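PDB 1OLT: oxygen-independent coproporphyrinogen III oxidase, which catalyses the oxygen-independent oxidative decarboxylation of two propionates of coproporphyrinogen III to vinyl groups in haem biosynthesis, using S-adenosylmethionine and a [4Fe-4S] cluster. Local coordinates for residues Y212-L226 and D259-T273. Numbering follows the deposited sequence.
Sequences YGLPKQTPESFAFTL and DLPSPQQKLDILQET
Ile269 sits at the tight end with Tyr212 and Pro219: its CG2 methyl lies 3.6 Å from Tyr212 CB and equally near Phe222 CD2, while CG1 runs along the backbone of Pro219. Phe222, its chi1 of -155° turning CG away from the backbone N, crosses the Ile269 side chain at about a right angle, one ring face over Tyr212 CB and the edge meeting Thr273 OG1. Thr273 OG1 donates to Ile269 O (2.7 Å); Phe222 CE2 and Leu226 CD1 lie against the same hydroxyl by contact alone. Pro219, first residue of its helix, fits as a knob among Gln265, Asp268, Ile269 and Glu272; the segment axes come within 9.2 Å at 26°, near-parallel.

Toward solvent, water takes over. One molecule joins Pro219 O to OE1 of Glu272 in its modelled conformer, and another is shared by Gln217 O and Asp259 O. Lys216 NZ and Asp259 OD1 stand 4.3 Å apart, too far for a salt bridge. Beside them the direct bond Lys216 N to Asp259 O is nearly straight (2.8 Å, 172°), tying the Leu214–Gln217 type II turn to the loop before helix 263-279.

In the modelled conformer, Lys266 NZ hydrogen-bonds Asn241 OD1 on strand 236-241, which pairs in parallel with 207-212. Helix 219-232 makes the crossover between these strands of the partial (βα) barrel of the radical SAM core, with helix 263-279 alongside and helix 176-182 against the turn, where Leu214 also touches the S-adenosylmethionine-binding Phe68.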
loop_
_atom_site.group_PDB
_atom_site.type_symbol
_atom_site.label_atom_id
_atom_site.label_comp_id
_atom_site.label_asym_id
_atom_site.label_seq_id
_atom_site.Cartn_x
_atom_site.Cartn_y
_atom_site.Cartn_z
ATOM N N TYR A 212 -8.201 9.166 9.765
ATOM C CA TYR A 212 -8.334 10.181 10.834
ATOM C C TYR A 212 -7.857 11.534 10.299
ATOM O O TYR A 212 -6.956 11.610 9.473
ATOM C CB TYR A 212 -7.637 9.768 12.150
ATOM C CG TYR A 212 -6.138 9.846 12.157
ATOM C CD1 TYR A 212 -5.390 8.828 11.670
ATOM C CD2 TYR A 212 -5.484 10.973 12.655
ATOM C CE1 TYR A 212 -4.039 8.885 11.666
ATOM C CE2 TYR A 212 -4.091 11.035 12.672
ATOM C CZ TYR A 212 -3.399 9.998 12.130
ATOM O OH TYR A 212 -2.041 10.023 12.117
ATOM N N GLY A 213 -8.493 12.590 10.737
ATOM C CA GLY A 213 -8.276 13.940 10.172
ATOM C C GLY A 213 -9.345 14.437 9.184
ATOM O O GLY A 213 -9.200 15.468 8.562
ATOM N N LEU A 214 -10.410 13.665 9.016
ATOM C CA LEU A 214 -11.522 14.046 8.155
ATOM C C LEU A 214 -12.345 15.127 8.821
ATOM O O LEU A 214 -12.305 15.256 10.036
ATOM C CB LEU A 214 -12.383 12.817 7.869
ATOM C CG LEU A 214 -11.805 11.719 7.018
ATOM C CD1 LEU A 214 -12.736 10.552 6.868
ATOM C CD2 LEU A 214 -11.373 12.179 5.591
ATOM N N PRO A 215 -13.148 15.890 8.037
ATOM C CA PRO A 215 -13.958 16.966 8.581
ATOM C C PRO A 215 -14.875 16.512 9.660
ATOM O O PRO A 215 -15.524 15.508 9.587
ATOM C CB PRO A 215 -14.738 17.502 7.373
ATOM C CG PRO A 215 -14.653 16.464 6.383
ATOM C CD PRO A 215 -13.322 15.752 6.569
ATOM N N LYS A 216 -14.896 17.309 10.694
ATOM C CA LYS A 216 -15.718 17.129 11.891
ATOM C C LYS A 216 -15.317 15.961 12.799
ATOM O O LYS A 216 -15.955 15.760 13.810
ATOM C CB LYS A 216 -17.239 17.074 11.575
ATOM C CG LYS A 216 -17.792 18.362 10.933
ATOM C CD LYS A 216 -17.731 19.520 11.947
ATOM C CE LYS A 216 -18.690 20.663 11.580
ATOM N NZ LYS A 216 -18.790 21.564 12.768
ATOM N N GLN A 217 -14.241 15.237 12.514
ATOM C CA GLN A 217 -13.771 14.196 13.468
ATOM C C GLN A 217 -13.131 14.841 14.667
ATOM O O GLN A 217 -12.400 15.831 14.524
ATOM C CB GLN A 217 -12.724 13.290 12.834
ATOM C CG GLN A 217 -13.306 12.351 11.803
ATOM C CD GLN A 217 -12.215 11.448 11.214
ATOM O OE1 GLN A 217 -11.005 11.861 11.160
ATOM N NE2 GLN A 217 -12.586 10.261 10.774
ATOM N N THR A 218 -13.374 14.314 15.840
ATOM C CA THR A 218 -12.670 14.724 17.066
ATOM C C THR A 218 -12.184 13.474 17.817
ATOM O O THR A 218 -12.547 12.395 17.447
ATOM C CB THR A 218 -13.654 15.430 18.009
ATOM O OG1 THR A 218 -14.685 14.504 18.295
ATOM C CG2 THR A 218 -14.418 16.688 17.352
ATOM N N PRO A 219 -11.347 13.613 18.848
ATOM C CA PRO A 219 -11.000 12.477 19.718
ATOM C C PRO A 219 -12.211 11.659 20.149
ATOM O O PRO A 219 -12.188 10.405 20.033
ATOM C CB PRO A 219 -10.210 13.142 20.883
ATOM C CG PRO A 219 -9.522 14.293 20.205
ATOM C CD PRO A 219 -10.537 14.794 19.152
ATOM N N GLU A 220 -13.260 12.350 20.577
ATOM C CA GLU A 220 -14.436 11.691 21.109
ATOM C C GLU A 220 -15.277 10.972 19.993
ATOM O O GLU A 220 -15.771 9.848 20.208
ATOM C CB GLU A 220 -15.230 12.688 22.006
ATOM C CG GLU A 220 -14.540 13.050 23.380
ATOM C CD GLU A 220 -13.334 14.076 23.355
ATOM O OE1 GLU A 220 -13.300 15.046 22.526
ATOM O OE2 GLU A 220 -12.380 13.922 24.217
ATOM N N SER A 221 -15.414 11.577 18.809
ATOM C CA SER A 221 -16.074 10.900 17.674
ATOM C C SER A 221 -15.250 9.696 17.169
ATOM O O SER A 221 -15.793 8.639 16.887
ATOM C CB SER A 221 -16.422 11.852 16.516
ATOM O OG SER A 221 -15.313 12.061 15.671
ATOM N N PHE A 222 -13.957 9.847 17.088
ATOM C CA PHE A 222 -13.167 8.749 16.576
ATOM C C PHE A 222 -13.114 7.559 17.594
ATOM O O PHE A 222 -13.141 6.410 17.157
ATOM C CB PHE A 222 -11.767 9.176 16.118
ATOM C CG PHE A 222 -11.175 8.236 15.064
ATOM C CD1 PHE A 222 -11.538 8.334 13.738
ATOM C CD2 PHE A 222 -10.244 7.262 15.423
ATOM C CE1 PHE A 222 -11.022 7.479 12.781
ATOM C CE2 PHE A 222 -9.691 6.411 14.459
ATOM C CZ PHE A 222 -10.061 6.517 13.150
ATOM N N ALA A 223 -13.133 7.842 18.886
ATOM C CA ALA A 223 -13.126 6.778 19.913
ATOM C C ALA A 223 -14.391 5.916 19.788
ATOM O O ALA A 223 -14.322 4.706 19.825
ATOM C CB ALA A 223 -12.958 7.331 21.321
ATOM N N PHE A 224 -15.520 6.566 19.582
ATOM C CA PHE A 224 -16.766 5.911 19.318
ATOM C C PHE A 224 -16.763 5.048 18.036
ATOM O O PHE A 224 -17.261 3.946 18.028
ATOM C CB PHE A 224 -17.869 6.965 19.232
ATOM C CG PHE A 224 -19.234 6.374 19.250
ATOM C CD1 PHE A 224 -19.809 5.975 20.483
ATOM C CD2 PHE A 224 -19.930 6.150 18.064
ATOM C CE1 PHE A 224 -21.112 5.377 20.517
ATOM C CE2 PHE A 224 -21.232 5.554 18.077
ATOM C CZ PHE A 224 -21.815 5.163 19.311
ATOM N N THR A 225 -16.208 5.575 16.944
ATOM C CA THR A 225 -15.987 4.795 15.739
ATOM C C THR A 225 -15.174 3.503 16.033
ATOM O O THR A 225 -15.519 2.453 15.545
ATOM C CB THR A 225 -15.249 5.640 14.729
ATOM O OG1 THR A 225 -16.166 6.622 14.217
ATOM C CG2 THR A 225 -14.737 4.791 13.456
ATOM N N LEU A 226 -14.093 3.640 16.804
ATOM C CA LEU A 226 -13.210 2.531 17.134
ATOM C C LEU A 226 -13.892 1.490 17.991
ATOM O O LEU A 226 -13.627 0.340 17.823
ATOM C CB LEU A 226 -11.931 2.993 17.788
ATOM C CG LEU A 226 -10.903 3.615 16.856
ATOM C CD1 LEU A 226 -9.690 3.903 17.589
ATOM C CD2 LEU A 226 -10.602 2.744 15.659
ATOM N N ASP A 259 -13.531 22.705 9.013
ATOM C CA ASP A 259 -14.089 21.526 9.702
ATOM C C ASP A 259 -12.997 20.544 10.105
ATOM O O ASP A 259 -13.258 19.586 10.860
ATOM C CB ASP A 259 -15.045 20.733 8.819
ATOM C CG ASP A 259 -16.327 21.488 8.476
ATOM O OD1 ASP A 259 -16.661 22.454 9.183
ATOM O OD2 ASP A 259 -17.050 21.142 7.498
ATOM N N LEU A 260 -11.799 20.702 9.548
ATOM C CA LEU A 260 -10.742 19.723 9.832
ATOM C C LEU A 260 -10.314 19.865 11.263
ATOM O O LEU A 260 -10.266 20.945 11.815
ATOM C CB LEU A 260 -9.552 19.880 8.883
ATOM C CG LEU A 260 -9.872 19.731 7.369
ATOM C CD1 LEU A 260 -8.611 19.961 6.564
ATOM C CD2 LEU A 260 -10.479 18.434 7.049
ATOM N N PRO A 261 -9.972 18.759 11.880
ATOM C CA PRO A 261 -9.452 18.832 13.255
ATOM C C PRO A 261 -8.121 19.577 13.393
ATOM O O PRO A 261 -7.277 19.531 12.500
ATOM C CB PRO A 261 -9.312 17.360 13.665
ATOM C CG PRO A 261 -9.454 16.578 12.458
ATOM C CD PRO A 261 -10.059 17.388 11.360
ATOM N N SER A 262 -7.957 20.233 14.540
ATOM C CA SER A 262 -6.744 20.925 14.901
ATOM C C SER A 262 -5.635 19.905 15.002
ATOM O O SER A 262 -5.929 18.734 15.091
ATOM C CB SER A 262 -6.922 21.649 16.216
ATOM O OG SER A 262 -6.859 20.689 17.255
ATOM N N PRO A 263 -4.392 20.322 14.887
ATOM C CA PRO A 263 -3.240 19.424 15.064
ATOM C C PRO A 263 -3.204 18.682 16.432
ATOM O O PRO A 263 -2.853 17.516 16.426
ATOM C CB PRO A 263 -2.018 20.375 14.966
ATOM C CG PRO A 263 -2.538 21.536 14.027
ATOM C CD PRO A 263 -3.988 21.686 14.495
ATOM N N GLN A 264 -3.553 19.334 17.529
ATOM C CA GLN A 264 -3.609 18.666 18.830
ATOM C C GLN A 264 -4.735 17.574 18.798
ATOM O O GLN A 264 -4.535 16.467 19.318
ATOM C CB GLN A 264 -3.814 19.675 19.965
ATOM C CG GLN A 264 -3.612 19.117 21.421
ATOM C CD GLN A 264 -2.461 18.151 21.516
ATOM O OE1 GLN A 264 -2.641 16.978 21.809
ATOM N NE2 GLN A 264 -1.302 18.619 21.203
ATOM N N GLN A 265 -5.876 17.874 18.167
ATOM C CA GLN A 265 -6.926 16.899 18.033
ATOM C C GLN A 265 -6.421 15.647 17.253
ATOM O O GLN A 265 -6.698 14.495 17.675
ATOM C CB GLN A 265 -8.209 17.498 17.450
ATOM C CG GLN A 265 -9.068 18.373 18.417
ATOM C CD GLN A 265 -10.251 19.026 17.691
ATOM O OE1 GLN A 265 -10.119 19.471 16.547
ATOM N NE2 GLN A 265 -11.406 19.032 18.321
ATOM N N LYS A 266 -5.666 15.848 16.172
ATOM C CA LYS A 266 -5.208 14.712 15.366
ATOM C C LYS A 266 -4.187 13.848 16.155
ATOM O O LYS A 266 -4.159 12.634 16.016
ATOM C CB LYS A 266 -4.627 15.165 14.016
ATOM C CG LYS A 266 -5.583 15.905 13.114
ATOM C CD LYS A 266 -4.984 16.134 11.639
ATOM C CE LYS A 266 -4.761 14.774 10.840
ATOM N NZ LYS A 266 -4.535 14.841 9.252
ATOM N N LEU A 267 -3.365 14.491 16.966
ATOM C CA LEU A 267 -2.428 13.798 17.823
ATOM C C LEU A 267 -3.155 13.011 18.891
ATOM O O LEU A 267 -2.735 11.906 19.198
ATOM C CB LEU A 267 -1.443 14.739 18.548
ATOM C CG LEU A 267 -0.422 15.444 17.647
ATOM C CD1 LEU A 267 0.463 16.341 18.406
ATOM C CD2 LEU A 267 0.392 14.434 16.868
ATOM N N ASP A 268 -4.208 13.580 19.450
ATOM C CA ASP A 268 -4.979 12.882 20.478
ATOM C C ASP A 268 -5.733 11.680 19.817
ATOM O O ASP A 268 -5.780 10.620 20.396
ATOM C CB ASP A 268 -5.962 13.779 21.182
ATOM C CG ASP A 268 -5.276 14.769 22.117
ATOM O OD1 ASP A 268 -4.034 14.651 22.443
ATOM O OD2 ASP A 268 -5.940 15.692 22.585
ATOM N N ILE A 269 -6.241 11.852 18.599
ATOM C CA ILE A 269 -6.859 10.742 17.845
ATOM C C ILE A 269 -5.877 9.638 17.659
ATOM O O ILE A 269 -6.192 8.473 17.920
ATOM C CB ILE A 269 -7.435 11.171 16.585
ATOM C CG1 ILE A 269 -8.635 12.039 16.851
ATOM C CG2 ILE A 269 -7.863 9.887 15.709
ATOM C CD1 ILE A 269 -9.125 12.800 15.590
ATOM N N LEU A 270 -4.656 9.967 17.282
ATOM C CA LEU A 270 -3.692 8.942 16.974
ATOM C C LEU A 270 -3.242 8.223 18.243
ATOM O O LEU A 270 -3.178 7.003 18.249
ATOM C CB LEU A 270 -2.502 9.515 16.251
ATOM C CG LEU A 270 -1.416 8.491 15.951
ATOM C CD1 LEU A 270 -1.963 7.347 15.156
ATOM C CD2 LEU A 270 -0.255 9.127 15.250
ATOM N N GLN A 271 -2.946 8.979 19.309
ATOM C CA GLN A 271 -2.475 8.401 20.520
ATOM C C GLN A 271 -3.521 7.441 21.119
ATOM O O GLN A 271 -3.180 6.334 21.522
ATOM C CB GLN A 271 -2.121 9.477 21.553
ATOM C CG GLN A 271 -1.842 8.888 22.953
ATOM C CD GLN A 271 -1.272 9.905 23.919
ATOM O OE1 GLN A 271 -1.457 11.111 23.720
ATOM N NE2 GLN A 271 -0.608 9.422 24.982
ATOM N N GLU A 272 -4.774 7.873 21.134
ATOM C CA GLU A 272 -5.855 7.090 21.714
ATOM C C GLU A 272 -6.150 5.839 20.828
ATOM O O GLU A 272 -6.419 4.763 21.339
ATOM C CB GLU A 272 -7.111 7.974 21.894
ATOM C CG GLU A 272 -6.924 9.093 22.888
ATOM C CD GLU A 272 -8.073 10.097 22.944
ATOM O OE1 GLU A 272 -9.145 9.895 22.291
ATOM O OE2 GLU A 272 -7.882 11.101 23.669
ATOM N N THR A 273 -6.023 5.995 19.518
ATOM C CA THR A 273 -6.201 4.907 18.567
ATOM C C THR A 273 -5.201 3.782 18.840
ATOM O O THR A 273 -5.578 2.611 18.918
ATOM C CB THR A 273 -6.075 5.450 17.127
ATOM O OG1 THR A 273 -7.245 6.257 16.860
ATOM C CG2 THR A 273 -6.149 4.352 16.145
HETATM O O HOH W 1 -6.803 16.845 8.644
HETATM O O HOH W 2 -16.598 23.220 11.482
HETATM O O HOH W 3 -13.044 18.493 13.746
HETATM O O HOH W 4 -9.768 9.323 19.702
HETATM O O HOH W 5 -11.572 10.782 23.292
HETATM O O HOH W 6 -11.762 17.792 21.013
#